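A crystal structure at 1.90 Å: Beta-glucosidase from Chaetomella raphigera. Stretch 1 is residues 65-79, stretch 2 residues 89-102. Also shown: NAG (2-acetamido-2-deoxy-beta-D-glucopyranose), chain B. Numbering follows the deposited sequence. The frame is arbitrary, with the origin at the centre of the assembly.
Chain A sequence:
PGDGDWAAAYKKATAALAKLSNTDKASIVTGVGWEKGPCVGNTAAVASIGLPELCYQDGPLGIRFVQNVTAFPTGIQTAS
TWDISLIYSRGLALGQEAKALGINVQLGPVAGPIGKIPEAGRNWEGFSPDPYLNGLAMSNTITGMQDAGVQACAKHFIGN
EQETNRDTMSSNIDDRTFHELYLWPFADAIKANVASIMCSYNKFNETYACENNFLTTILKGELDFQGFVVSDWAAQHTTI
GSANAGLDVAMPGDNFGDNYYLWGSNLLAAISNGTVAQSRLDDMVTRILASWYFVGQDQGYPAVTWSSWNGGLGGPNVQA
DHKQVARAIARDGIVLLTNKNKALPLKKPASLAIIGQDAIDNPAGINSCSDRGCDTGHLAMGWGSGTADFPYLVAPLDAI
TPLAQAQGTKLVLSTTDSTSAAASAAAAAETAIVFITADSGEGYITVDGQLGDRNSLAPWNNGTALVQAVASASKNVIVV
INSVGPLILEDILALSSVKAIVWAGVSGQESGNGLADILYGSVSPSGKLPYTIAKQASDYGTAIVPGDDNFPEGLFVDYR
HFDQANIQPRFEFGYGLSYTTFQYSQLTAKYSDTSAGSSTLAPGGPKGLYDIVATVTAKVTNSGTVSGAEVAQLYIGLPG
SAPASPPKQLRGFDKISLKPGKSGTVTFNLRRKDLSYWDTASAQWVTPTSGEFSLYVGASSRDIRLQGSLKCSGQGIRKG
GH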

# COMPACT_ATOMS: atom_id res chain seq x y z
N PHE A 65 -2.52 17.34 -6.66
CA PHE A 65 -2.89 18.67 -7.23
C PHE A 65 -1.69 19.45 -7.81
O PHE A 65 -1.79 20.08 -8.87
CB PHE A 65 -3.69 19.55 -6.22
CG PHE A 65 -5.01 18.96 -5.76
CD1 PHE A 65 -6.04 18.75 -6.66
CD2 PHE A 65 -5.25 18.68 -4.44
CE1 PHE A 65 -7.27 18.24 -6.26
CE2 PHE A 65 -6.51 18.18 -4.05
CZ PHE A 65 -7.51 17.97 -4.96
N VAL A 66 -0.58 19.47 -7.11
CA VAL A 66 0.57 20.29 -7.48
C VAL A 66 1.25 19.80 -8.77
O VAL A 66 1.44 18.60 -8.99
CB VAL A 66 1.57 20.31 -6.32
CG1 VAL A 66 2.76 21.20 -6.61
CG2 VAL A 66 0.90 20.75 -5.05
N GLN A 67 1.61 20.75 -9.64
CA GLN A 67 2.27 20.42 -10.85
C GLN A 67 3.78 20.19 -10.61
O GLN A 67 4.35 20.58 -9.53
CB GLN A 67 2.03 21.49 -11.92
CG GLN A 67 0.60 21.79 -12.24
CD GLN A 67 -0.12 20.53 -12.60
OE1 GLN A 67 0.29 19.87 -13.52
NE2 GLN A 67 -1.15 20.13 -11.83
N ASN A 68 4.40 19.55 -11.60
CA ASN A 68 5.86 19.27 -11.56
C ASN A 68 6.23 18.48 -10.33
O ASN A 68 7.21 18.77 -9.68
CB ASN A 68 6.65 20.56 -11.57
CG ASN A 68 6.95 21.03 -12.95
OD1 ASN A 68 7.12 20.21 -13.89
ND2 ASN A 68 7.00 22.34 -13.12
N VAL A 69 5.45 17.42 -10.09
CA VAL A 69 5.78 16.44 -9.09
C VAL A 69 5.82 15.04 -9.78
O VAL A 69 5.44 14.88 -10.92
CB VAL A 69 4.73 16.44 -7.95
CG1 VAL A 69 4.61 17.81 -7.34
CG2 VAL A 69 3.38 15.96 -8.45
N THR A 70 6.30 14.05 -9.07
CA THR A 70 6.41 12.69 -9.59
C THR A 70 5.13 11.91 -9.25
O THR A 70 4.69 11.90 -8.11
CB THR A 70 7.64 11.98 -8.99
OG1 THR A 70 8.82 12.69 -9.40
CG2 THR A 70 7.80 10.53 -9.48
N ALA A 71 4.64 11.15 -10.22
CA ALA A 71 3.53 10.24 -9.99
C ALA A 71 4.15 8.82 -9.84
O ALA A 71 4.48 8.16 -10.82
CB ALA A 71 2.52 10.31 -11.12
N PHE A 72 4.45 8.46 -8.59
CA PHE A 72 5.10 7.23 -8.28
C PHE A 72 4.15 6.06 -8.50
O PHE A 72 2.94 6.24 -8.58
CB PHE A 72 5.58 7.20 -6.84
CG PHE A 72 6.67 8.22 -6.50
CD1 PHE A 72 8.00 7.97 -6.75
CD2 PHE A 72 6.33 9.45 -6.00
CE1 PHE A 72 8.96 8.94 -6.43
CE2 PHE A 72 7.28 10.40 -5.67
CZ PHE A 72 8.61 10.13 -5.93
N PRO A 73 4.67 4.84 -8.62
CA PRO A 73 3.84 3.64 -8.62
C PRO A 73 2.97 3.55 -7.37
O PRO A 73 3.30 4.10 -6.28
CB PRO A 73 4.86 2.50 -8.63
CG PRO A 73 6.07 3.06 -9.25
CD PRO A 73 6.09 4.53 -8.89
N THR A 74 1.87 2.87 -7.53
CA THR A 74 0.90 2.60 -6.44
C THR A 74 1.54 1.80 -5.33
O THR A 74 2.54 1.09 -5.53
CB THR A 74 -0.31 1.84 -6.96
OG1 THR A 74 0.12 0.60 -7.49
CG2 THR A 74 -1.02 2.66 -8.06
N GLY A 75 0.94 1.88 -4.16
CA GLY A 75 1.34 1.06 -3.04
C GLY A 75 1.44 -0.40 -3.40
O GLY A 75 2.39 -1.08 -3.04
N ILE A 76 0.45 -0.92 -4.12
CA ILE A 76 0.36 -2.36 -4.31
C ILE A 76 1.42 -2.79 -5.28
O ILE A 76 1.95 -3.93 -5.14
CB ILE A 76 -1.08 -2.82 -4.71
CG1 ILE A 76 -1.26 -4.34 -4.55
CG2 ILE A 76 -1.42 -2.40 -6.14
CD1 ILE A 76 -1.08 -4.85 -3.14
N GLN A 77 1.72 -1.94 -6.28
CA GLN A 77 2.87 -2.17 -7.21
C GLN A 77 4.18 -2.17 -6.48
O GLN A 77 5.06 -3.01 -6.75
CB GLN A 77 2.94 -1.12 -8.33
CG GLN A 77 4.08 -1.38 -9.38
CD GLN A 77 3.60 -2.47 -10.29
OE1 GLN A 77 2.43 -2.77 -10.21
NE2 GLN A 77 4.43 -2.97 -11.22
N THR A 78 4.30 -1.25 -5.52
CA THR A 78 5.49 -1.16 -4.65
C THR A 78 5.67 -2.45 -3.81
O THR A 78 6.77 -3.02 -3.73
CB THR A 78 5.37 0.13 -3.82
OG1 THR A 78 5.33 1.23 -4.70
CG2 THR A 78 6.49 0.28 -2.86
N ALA A 79 4.57 -2.93 -3.22
CA ALA A 79 4.61 -4.22 -2.47
C ALA A 79 4.98 -5.35 -3.35
O ALA A 79 5.75 -6.22 -2.91
CB ALA A 79 3.33 -4.52 -1.74
C1 NAG B . 7.34 22.90 -14.40
C2 NAG B . 6.61 24.19 -14.78
C3 NAG B . 7.26 24.75 -16.04
C4 NAG B . 8.72 25.01 -15.73
C5 NAG B . 9.31 23.64 -15.44
C6 NAG B . 10.82 23.58 -15.25
C7 NAG B . 4.25 24.39 -14.23
C8 NAG B . 2.83 24.06 -14.56
N2 NAG B . 5.20 23.94 -15.03
O3 NAG B . 6.61 25.96 -16.34
O4 NAG B . 9.33 25.64 -16.83
O5 NAG B . 8.72 23.21 -14.25
O6 NAG B . 11.07 24.65 -14.37
O7 NAG B . 4.52 25.07 -13.25
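Stretch 2 (89-102) SRGLALGQEAKALG

Stretch 2 is a helix from Ser89 to Ala100, already under way before Ser89. Leu101 and Gly102 follow it. Gly102 has positive phi and closes the helix with a Schellman motif. Stretch 1 is mostly extended loop and becomes helical at Gly75. The loop runs antiparallel to the helix. Going up the loop, Val66 lies nearest Leu101, Val69 nearest Glu97, Thr70 nearest Leu94 and Phe72 nearest Arg90. Val66 CA is 9.0 Å from Leu101 CA, and Val69 CA is 7.1 Å from Glu97 CA. Thr70 CA is 7.9 Å from Leu94 CA, and Phe72 CA is 7.4 Å from Arg90 CA. Together the two stretches bury 523 Å².

Arg90 covers the most surface. Its CA-to-CB bond points toward stretch 1, and chi1 to chi3 are all t, so the side chain is extended through CD and NE. This reach brings the guanidinium to the loop just before the stretch 1 helix. Arg90 NE donates to Pro73 O at 2.9 Å, and Arg90 NH2 donates to the same Pro73 O at 2.8 Å. One carbonyl thus accepts two bonds at the edge of the guanidinium. Thr78 OG1 lies over one face of the group, 3.1 Å from Arg90 NE, but the angle is too poor for a hydrogen bond. Thr78 OG1 donates to Thr74 O at 2.9 Å, within stretch 1. Thr74 also caps its own helix: Gln77 N donates to Thr74 OG1 at 3.2 Å.

Phe72 is the main apolar contact from the loop. Its chi1 is m, and its ring lies along the first two turns of the segment, from Arg90 to Glu97. Phe72 CE1 is 3.6 Å from Ala93 CB, and Phe72 CE2 is 4.3 Å from Leu94 CB. Arg90 O lies over one face of the ring.

Glu97 holds the middle of the loop. Its carboxylate takes two bonds from one residue: Thr70 N donates to Glu97 OE1 at 2.8 Å with a nearly straight angle of 170°, and Thr70 OG1 donates to Glu97 OE2 at 2.7 Å. A water adds a bridge, donating to Thr70 O at 2.8 Å and to Glu97 OE1 at 2.7 Å.

Leu101 ends the contact with apolar packing. Leu101 CD1 is 3.9 Å from Val66 CG1 and 4.0 Å from Val69 CG1. Between these valines in sequence, Asn68 carries the NAG, with Asn68 ND2 bonded to NAG C1 at 1.4 Å. The end of the Asn68 side chain leads away from the helix, and the sugar takes no part in the packing.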

# COMPACT_ATOMS: atom_id res chain seq x y z
N SER A 89 13.36 3.68 -0.91
CA SER A 89 13.66 4.75 -1.83
C SER A 89 12.44 5.54 -2.38
O SER A 89 12.48 6.75 -2.53
CB SER A 89 14.51 4.27 -3.02
OG SER A 89 15.81 3.91 -2.54
N ARG A 90 11.34 4.86 -2.66
CA ARG A 90 10.09 5.58 -3.02
C ARG A 90 9.61 6.49 -1.91
O ARG A 90 9.21 7.65 -2.15
CB ARG A 90 9.01 4.54 -3.36
CG ARG A 90 7.65 5.13 -3.61
CD ARG A 90 6.78 3.99 -4.09
NE ARG A 90 5.35 4.27 -4.20
CZ ARG A 90 4.47 4.27 -3.20
NH1 ARG A 90 4.87 4.16 -1.95
NH2 ARG A 90 3.17 4.50 -3.47
N GLY A 91 9.75 6.05 -0.66
CA GLY A 91 9.35 6.90 0.46
C GLY A 91 10.24 8.12 0.63
O GLY A 91 9.76 9.29 0.84
N LEU A 92 11.52 7.88 0.50
CA LEU A 92 12.50 8.99 0.53
C LEU A 92 12.19 10.00 -0.58
O LEU A 92 12.17 11.24 -0.36
CB LEU A 92 13.96 8.47 0.41
CG LEU A 92 15.08 9.50 0.52
CD1 LEU A 92 15.19 10.02 1.96
CD2 LEU A 92 16.43 8.93 0.04
N ALA A 93 11.97 9.49 -1.78
CA ALA A 93 11.74 10.37 -2.92
C ALA A 93 10.44 11.18 -2.74
O ALA A 93 10.42 12.38 -2.98
CB ALA A 93 11.69 9.55 -4.18
N LEU A 94 9.38 10.53 -2.24
CA LEU A 94 8.12 11.24 -1.97
C LEU A 94 8.32 12.31 -0.93
O LEU A 94 7.85 13.46 -1.06
CB LEU A 94 7.10 10.30 -1.34
CG LEU A 94 5.63 10.44 -1.56
CD1 LEU A 94 4.82 9.75 -0.46
CD2 LEU A 94 4.98 11.68 -2.20
N GLY A 95 8.96 11.91 0.15
CA GLY A 95 9.19 12.87 1.22
C GLY A 95 10.08 14.04 0.82
O GLY A 95 9.84 15.19 1.28
N GLN A 96 11.08 13.77 -0.00
CA GLN A 96 11.86 14.89 -0.62
C GLN A 96 11.03 15.92 -1.36
O GLN A 96 11.19 17.18 -1.15
CB GLN A 96 12.98 14.36 -1.50
CG GLN A 96 14.09 13.75 -0.67
CD GLN A 96 15.08 13.02 -1.49
OE1 GLN A 96 14.83 12.65 -2.65
NE2 GLN A 96 16.25 12.79 -0.88
N GLU A 97 10.10 15.42 -2.17
CA GLU A 97 9.21 16.33 -2.87
C GLU A 97 8.28 17.13 -1.90
O GLU A 97 8.02 18.33 -2.10
CB GLU A 97 8.39 15.61 -3.96
CG GLU A 97 9.28 15.01 -5.03
CD GLU A 97 8.62 14.55 -6.33
OE1 GLU A 97 7.39 14.73 -6.58
OE2 GLU A 97 9.41 13.94 -7.13
N ALA A 98 7.68 16.42 -0.93
CA ALA A 98 6.76 17.00 0.03
C ALA A 98 7.51 18.17 0.77
O ALA A 98 7.01 19.33 0.84
CB ALA A 98 6.28 15.93 0.99
N LYS A 99 8.69 17.88 1.33
CA LYS A 99 9.44 18.89 2.05
C LYS A 99 9.74 20.11 1.18
O LYS A 99 9.61 21.27 1.63
CB LYS A 99 10.77 18.31 2.61
CG LYS A 99 11.70 19.42 3.13
CD LYS A 99 12.68 18.94 4.21
CE LYS A 99 13.61 20.12 4.64
NZ LYS A 99 15.03 19.67 4.97
N ALA A 100 10.18 19.84 -0.04
CA ALA A 100 10.61 20.90 -0.94
C ALA A 100 9.43 21.86 -1.26
O ALA A 100 9.64 23.04 -1.54
CB ALA A 100 11.24 20.31 -2.19
N LEU A 101 8.19 21.34 -1.26
CA LEU A 101 6.97 22.10 -1.37
C LEU A 101 6.42 22.73 -0.08
O LEU A 101 5.39 23.36 -0.12
CB LEU A 101 5.90 21.16 -1.93
CG LEU A 101 6.18 20.76 -3.40
CD1 LEU A 101 5.13 19.76 -3.92
CD2 LEU A 101 6.28 21.91 -4.37
N GLY A 102 7.06 22.46 1.06
CA GLY A 102 6.68 23.02 2.33
C GLY A 102 5.52 22.23 2.94
O GLY A 102 4.90 22.67 3.87
O HOH W 1 5.11 13.43 -5.81